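PDB 2DYO: autophagy protein 5 from Saccharomyces cerevisiae, which takes part in cytoplasm-to-vacuole transport and autophagic vesicle formation, and is required for nucleophagy and mitophagy. Local coordinates for residues A[44-49]-A[178-183]; A[87-92]-A[275-280]. All coordinates share one frame; numbering follows the deposited sequence.

Contact 1 (A[44-49]-A[178-183]); sequences RETYLV and GSVITR
Arg183 and Glu45 meet through a side-chain N-H and a backbone carbonyl: NH1 of Arg183 donates to Glu45 O over 3.0 Å, with an N-H...O angle of 154°. The bond reaches the oxygen at a tilt, NH1 standing 34° out of the carbonyl plane. NH1 also donates to Val180 O, 3.0 Å away, here in the carbonyl plane and on a lone pair. One nitrogen therefore ties a loop carbonyl to a carbonyl in the last turn of helix 170-182. NH2 of Arg183 lies 4.0 Å from Glu45 CB, a packing contact alongside the bond.

A second bridge runs through water. Thr46 OG1 donates to a water at 2.6 Å, and that water donates to Val180 O, which thus receives two bonds. The Val180 branch CG1, anti to the backbone N, approaches Thr46 OG1 to 3.9 Å.

The backbone of Arg183 leaves helical geometry with positive phi; its side chain bends at chi2 (-47°) and again at chi3, and the guanidinium comes back over the last helical turn to Val180 O. An alanine here would remove both NH1 bonds and would probably leave Glu45 O and Val180 O without this shared donor, weakening the tie between loop and helix.

Glu45 directs its carboxylate to other partners, OE2 to Phe276 N and OE1 to Gln256 NE2; the gap of 6.8 Å from OE2 to Arg183 NH2 excludes a salt bridge. Arg183 makes a cation-pi contact with Trp12 and gives its carbonyl to Trp12 NE1.

The contact joins the UblA loop between strand 37-43 and helix 52-59 to the C-terminal end of helix 170-182 in the alpha-helical region, while Thr46 also packs on Val90 of helix 90-98 and Tyr47 on helix 142-159.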
loop_
_atom_site.group_PDB
_atom_site.type_symbol
_atom_site.label_atom_id
_atom_site.label_comp_id
_atom_site.label_asym_id
_atom_site.label_seq_id
_atom_site.Cartn_x
_atom_site.Cartn_y
_atom_site.Cartn_z
ATOM N N ARG A 44 -5.895 3.321 -0.411
ATOM C CA ARG A 44 -4.454 3.336 -0.213
ATOM C C ARG A 44 -4.119 2.004 0.464
ATOM O O ARG A 44 -3.071 1.411 0.222
ATOM C CB ARG A 44 -4.048 4.494 0.702
ATOM C CG ARG A 44 -3.631 5.767 -0.036
ATOM C CD ARG A 44 -3.372 6.893 0.958
ATOM N NE ARG A 44 -2.655 8.020 0.372
ATOM C CZ ARG A 44 -1.330 8.120 0.328
ATOM N NH1 ARG A 44 -0.761 9.183 -0.225
ATOM N NH2 ARG A 44 -0.570 7.156 0.840
ATOM N N GLU A 45 -5.041 1.528 1.299
ATOM C CA GLU A 45 -4.831 0.282 2.026
ATOM C C GLU A 45 -5.386 -0.958 1.326
ATOM O O GLU A 45 -6.372 -1.554 1.777
ATOM C CB GLU A 45 -5.441 0.380 3.426
ATOM C CG GLU A 45 -4.928 1.540 4.274
ATOM C CD GLU A 45 -3.523 1.331 4.817
ATOM O OE1 GLU A 45 -3.150 2.085 5.737
ATOM O OE2 GLU A 45 -2.788 0.434 4.334
ATOM N N THR A 46 -4.750 -1.342 0.225
ATOM C CA THR A 46 -5.146 -2.540 -0.505
ATOM C C THR A 46 -4.040 -2.856 -1.499
ATOM O O THR A 46 -3.000 -2.201 -1.486
ATOM C CB THR A 46 -6.495 -2.345 -1.255
ATOM O OG1 THR A 46 -6.967 -3.618 -1.721
ATOM C CG2 THR A 46 -6.326 -1.407 -2.454
ATOM N N TYR A 47 -4.250 -3.864 -2.342
ATOM C CA TYR A 47 -3.257 -4.230 -3.349
ATOM C C TYR A 47 -3.857 -4.038 -4.741
ATOM O O TYR A 47 -5.054 -4.263 -4.944
ATOM C CB TYR A 47 -2.846 -5.702 -3.230
ATOM C CG TYR A 47 -2.093 -6.079 -1.971
ATOM C CD1 TYR A 47 -0.924 -5.413 -1.596
ATOM C CD2 TYR A 47 -2.514 -7.155 -1.194
ATOM C CE1 TYR A 47 -0.192 -5.825 -0.477
ATOM C CE2 TYR A 47 -1.796 -7.569 -0.083
ATOM C CZ TYR A 47 -0.639 -6.909 0.270
ATOM O OH TYR A 47 0.073 -7.357 1.360
ATOM N N LEU A 48 -3.020 -3.660 -5.702
ATOM C CA LEU A 48 -3.486 -3.465 -7.072
ATOM C C LEU A 48 -4.048 -4.760 -7.645
ATOM O O LEU A 48 -4.958 -4.755 -8.461
ATOM C CB LEU A 48 -2.332 -2.973 -7.962
ATOM C CG LEU A 48 -1.823 -1.542 -7.732
ATOM C CD1 LEU A 48 -0.560 -1.318 -8.563
ATOM C CD2 LEU A 48 -2.897 -0.543 -8.113
ATOM N N VAL A 49 -3.476 -5.875 -7.211
ATOM C CA VAL A 49 -3.887 -7.189 -7.672
ATOM C C VAL A 49 -5.343 -7.532 -7.335
ATOM O O VAL A 49 -5.943 -8.420 -7.950
ATOM C CB VAL A 49 -2.915 -8.244 -7.134
ATOM C CG1 VAL A 49 -3.443 -8.880 -5.870
ATOM C CG2 VAL A 49 -2.588 -9.247 -8.224
ATOM N N GLY A 178 -11.100 -10.700 4.229
ATOM C CA GLY A 178 -12.344 -10.266 3.631
ATOM C C GLY A 178 -12.651 -8.798 3.834
ATOM O O GLY A 178 -13.160 -8.138 2.927
ATOM N N SER A 179 -12.343 -8.286 5.022
ATOM C CA SER A 179 -12.596 -6.886 5.340
ATOM C C SER A 179 -11.832 -5.951 4.409
ATOM O O SER A 179 -12.258 -4.827 4.172
ATOM C CB SER A 179 -12.198 -6.586 6.785
ATOM O OG SER A 179 -10.797 -6.699 6.949
ATOM N N VAL A 180 -10.696 -6.413 3.892
ATOM C CA VAL A 180 -9.893 -5.600 2.978
ATOM C C VAL A 180 -10.621 -5.389 1.648
ATOM O O VAL A 180 -10.526 -4.321 1.040
ATOM C CB VAL A 180 -8.531 -6.261 2.676
ATOM C CG1 VAL A 180 -7.740 -5.388 1.700
ATOM C CG2 VAL A 180 -7.745 -6.462 3.972
ATOM N N ILE A 181 -11.343 -6.414 1.204
ATOM C CA ILE A 181 -12.077 -6.341 -0.054
ATOM C C ILE A 181 -13.382 -5.574 0.123
ATOM O O ILE A 181 -13.715 -4.703 -0.683
ATOM C CB ILE A 181 -12.418 -7.750 -0.596
ATOM C CG1 ILE A 181 -11.154 -8.608 -0.686
ATOM C CG2 ILE A 181 -13.076 -7.626 -1.961
ATOM C CD1 ILE A 181 -10.121 -8.102 -1.672
ATOM N N THR A 182 -14.121 -5.902 1.180
ATOM C CA THR A 182 -15.398 -5.248 1.453
ATOM C C THR A 182 -15.249 -3.871 2.093
ATOM O O THR A 182 -16.185 -3.077 2.083
ATOM C CB THR A 182 -16.273 -6.104 2.387
ATOM O OG1 THR A 182 -15.558 -6.366 3.598
ATOM C CG2 THR A 182 -16.642 -7.419 1.726
ATOM N N ARG A 183 -14.070 -3.591 2.644
ATOM C CA ARG A 183 -13.807 -2.318 3.314
ATOM C C ARG A 183 -14.578 -2.246 4.630
ATOM O O ARG A 183 -15.085 -1.193 5.008
ATOM C CB ARG A 183 -14.194 -1.126 2.427
ATOM C CG ARG A 183 -13.574 -1.146 1.036
ATOM C CD ARG A 183 -12.086 -1.464 1.092
ATOM N NE ARG A 183 -11.314 -0.439 1.789
ATOM C CZ ARG A 183 -10.033 -0.578 2.123
ATOM N NH1 ARG A 183 -9.388 -1.701 1.827
ATOM N NH2 ARG A 183 -9.395 0.412 2.738
HETATM O O HOH W 1 -9.518 -3.841 -1.483
#

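Contact 2 (A[87-92]-A[275-280]); sequences NYPVGV and SFDGFL
Pro89 presents its ring to the turn carrying Ser275, Phe276 and Asp277; CB and CG share Phe276 CE2, while CD faces Asp277. CB lies 3.6 Å from Phe276 CE2. CG comes equally near, 3.6 Å from the same CE2, approaching the aromatic ring obliquely, and it also lies 3.9 Å from Ser275 CB. CD, where the ring closes on the backbone N, is 4.1 Å from Asp277 OD1. The Pro89 and Asp277 side chains cross at about a right angle.

The facing segment opens with a type I beta turn from Ser275 to Gly278, leading into strand 280-286 of the UblB domain. Asp277 adds an Asx turn: its OD2 accepts from Phe279 N at 3.0 Å, with an N-H...O angle of 160°, the donor lying above the carboxylate plane. Pro89 is the N-cap residue of helix 90-98 in the UblA range, so a helix start meets a turn between two ubiquitin-like regions.

The polar link is indirect. A water donates to Asp277 OD1 at 2.6 Å and to Asn87 O at 3.1 Å. OD1 also hydrogen-bonds Tyr281 OH of strand 280-286.

Three residues on from Pro89, Val92 CG2 packs against Ser275 OG at 3.8 Å. Beyond the proline, the Phe276 ring meets Tyr47 edge-to-face and also contacts the ring of Trp147 on helix 142-159.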
loop_
_atom_site.group_PDB
_atom_site.type_symbol
_atom_site.label_atom_id
_atom_site.label_comp_id
_atom_site.label_asym_id
_atom_site.label_seq_id
_atom_site.Cartn_x
_atom_site.Cartn_y
_atom_site.Cartn_z
ATOM N N ASN A 87 2.875 -6.330 -4.537
ATOM C CA ASN A 87 2.866 -6.733 -3.133
ATOM C C ASN A 87 3.177 -5.681 -2.064
ATOM O O ASN A 87 3.679 -6.006 -0.991
ATOM C CB ASN A 87 3.765 -7.969 -2.929
ATOM C CG ASN A 87 5.181 -7.766 -3.434
ATOM O OD1 ASN A 87 6.141 -7.788 -2.657
ATOM N ND2 ASN A 87 5.322 -7.582 -4.736
ATOM N N TYR A 88 2.890 -4.421 -2.366
ATOM C CA TYR A 88 3.067 -3.342 -1.395
ATOM C C TYR A 88 1.748 -2.603 -1.411
ATOM O O TYR A 88 1.098 -2.539 -2.451
ATOM C CB TYR A 88 4.183 -2.374 -1.807
ATOM C CG TYR A 88 5.559 -2.956 -1.647
ATOM C CD1 TYR A 88 6.140 -3.707 -2.664
ATOM C CD2 TYR A 88 6.264 -2.799 -0.455
ATOM C CE1 TYR A 88 7.395 -4.293 -2.499
ATOM C CE2 TYR A 88 7.517 -3.381 -0.276
ATOM C CZ TYR A 88 8.074 -4.126 -1.306
ATOM O OH TYR A 88 9.309 -4.704 -1.133
ATOM N N PRO A 89 1.324 -2.041 -0.269
ATOM C CA PRO A 89 0.048 -1.319 -0.293
ATOM C C PRO A 89 0.102 -0.244 -1.369
ATOM O O PRO A 89 1.150 0.351 -1.604
ATOM C CB PRO A 89 -0.040 -0.712 1.108
ATOM C CG PRO A 89 0.716 -1.701 1.957
ATOM C CD PRO A 89 1.914 -2.039 1.083
ATOM N N VAL A 90 -1.032 0.009 -2.009
ATOM C CA VAL A 90 -1.125 1.026 -3.052
ATOM C C VAL A 90 -0.622 2.388 -2.566
ATOM O O VAL A 90 0.061 3.101 -3.303
ATOM C CB VAL A 90 -2.596 1.160 -3.541
ATOM C CG1 VAL A 90 -2.739 2.325 -4.523
ATOM C CG2 VAL A 90 -3.023 -0.141 -4.208
ATOM N N GLY A 91 -0.958 2.746 -1.330
ATOM C CA GLY A 91 -0.525 4.029 -0.797
ATOM C C GLY A 91 0.983 4.123 -0.656
ATOM O O GLY A 91 1.568 5.197 -0.816
ATOM N N VAL A 92 1.613 2.999 -0.328
ATOM C CA VAL A 92 3.064 2.934 -0.179
ATOM C C VAL A 92 3.724 3.067 -1.552
ATOM O O VAL A 92 4.770 3.710 -1.698
ATOM C CB VAL A 92 3.488 1.603 0.498
ATOM C CG1 VAL A 92 5.014 1.457 0.488
ATOM C CG2 VAL A 92 2.989 1.590 1.955
ATOM N N SER A 275 0.488 0.322 7.959
ATOM C CA SER A 275 -0.366 -0.007 6.828
ATOM C C SER A 275 -1.210 -1.257 7.104
ATOM O O SER A 275 -1.039 -1.912 8.137
ATOM C CB SER A 275 0.486 -0.195 5.574
ATOM O OG SER A 275 1.200 0.999 5.275
ATOM N N PHE A 276 -2.102 -1.591 6.171
ATOM C CA PHE A 276 -3.013 -2.724 6.337
ATOM C C PHE A 276 -2.381 -4.118 6.336
ATOM O O PHE A 276 -3.073 -5.103 6.586
ATOM C CB PHE A 276 -4.133 -2.654 5.284
ATOM C CG PHE A 276 -3.772 -3.275 3.964
ATOM C CD1 PHE A 276 -4.285 -4.520 3.603
ATOM C CD2 PHE A 276 -2.922 -2.617 3.078
ATOM C CE1 PHE A 276 -3.953 -5.107 2.374
ATOM C CE2 PHE A 276 -2.580 -3.191 1.845
ATOM C CZ PHE A 276 -3.098 -4.440 1.492
ATOM N N ASP A 277 -1.083 -4.207 6.054
ATOM C CA ASP A 277 -0.409 -5.503 6.075
ATOM C C ASP A 277 0.355 -5.661 7.388
ATOM O O ASP A 277 1.104 -6.618 7.569
ATOM C CB ASP A 277 0.550 -5.655 4.890
ATOM C CG ASP A 277 1.687 -4.650 4.913
ATOM O OD1 ASP A 277 2.595 -4.794 4.069
ATOM O OD2 ASP A 277 1.677 -3.721 5.754
ATOM N N GLY A 278 0.155 -4.711 8.302
ATOM C CA GLY A 278 0.810 -4.773 9.599
ATOM C C GLY A 278 2.154 -4.078 9.714
ATOM O O GLY A 278 2.654 -3.867 10.821
ATOM N N PHE A 279 2.746 -3.720 8.582
ATOM C CA PHE A 279 4.037 -3.040 8.589
ATOM C C PHE A 279 3.900 -1.526 8.499
ATOM O O PHE A 279 3.000 -1.008 7.827
ATOM C CB PHE A 279 4.915 -3.502 7.416
ATOM C CG PHE A 279 5.662 -4.780 7.673
ATOM C CD1 PHE A 279 5.099 -6.011 7.360
ATOM C CD2 PHE A 279 6.937 -4.750 8.229
ATOM C CE1 PHE A 279 5.799 -7.199 7.596
ATOM C CE2 PHE A 279 7.643 -5.930 8.468
ATOM C CZ PHE A 279 7.071 -7.155 8.151
ATOM N N LEU A 280 4.790 -0.825 9.194
ATOM C CA LEU A 280 4.834 0.632 9.129
ATOM C C LEU A 280 5.826 0.916 8.012
ATOM O O LEU A 280 6.939 0.390 8.026
ATOM C CB LEU A 280 5.369 1.240 10.426
ATOM C CG LEU A 280 5.709 2.733 10.300
ATOM C CD1 LEU A 280 4.429 3.546 10.059
ATOM C CD2 LEU A 280 6.406 3.204 11.559
HETATM O O HOH W 2 2.221 -5.882 1.696
#

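Contact 2 lies about 3 Å from the centre of the chain, contact 1 about 10 Å, measured between centres. All five touching residues of contact 2 are buried and no other chain of the assembly reaches its segments. Contact 1 is also largely buried, but its Arg183 is partly exposed and packs on the backbone of another protein chain. Their chemistry differs as well: contact 1 has one direct hydrogen bond and a water bridge at a helix end, contact 2 mainly apolar packing, with one water bridge and no direct hydrogen bond across it. Both start from UblA, one reaching the helical region and the other UblB. They join directly: Arg44 O lies 2.9 Å from Gly91 N, a probable hydrogen bond, and Thr46 N packs 3.3 Å from Phe276 CE2.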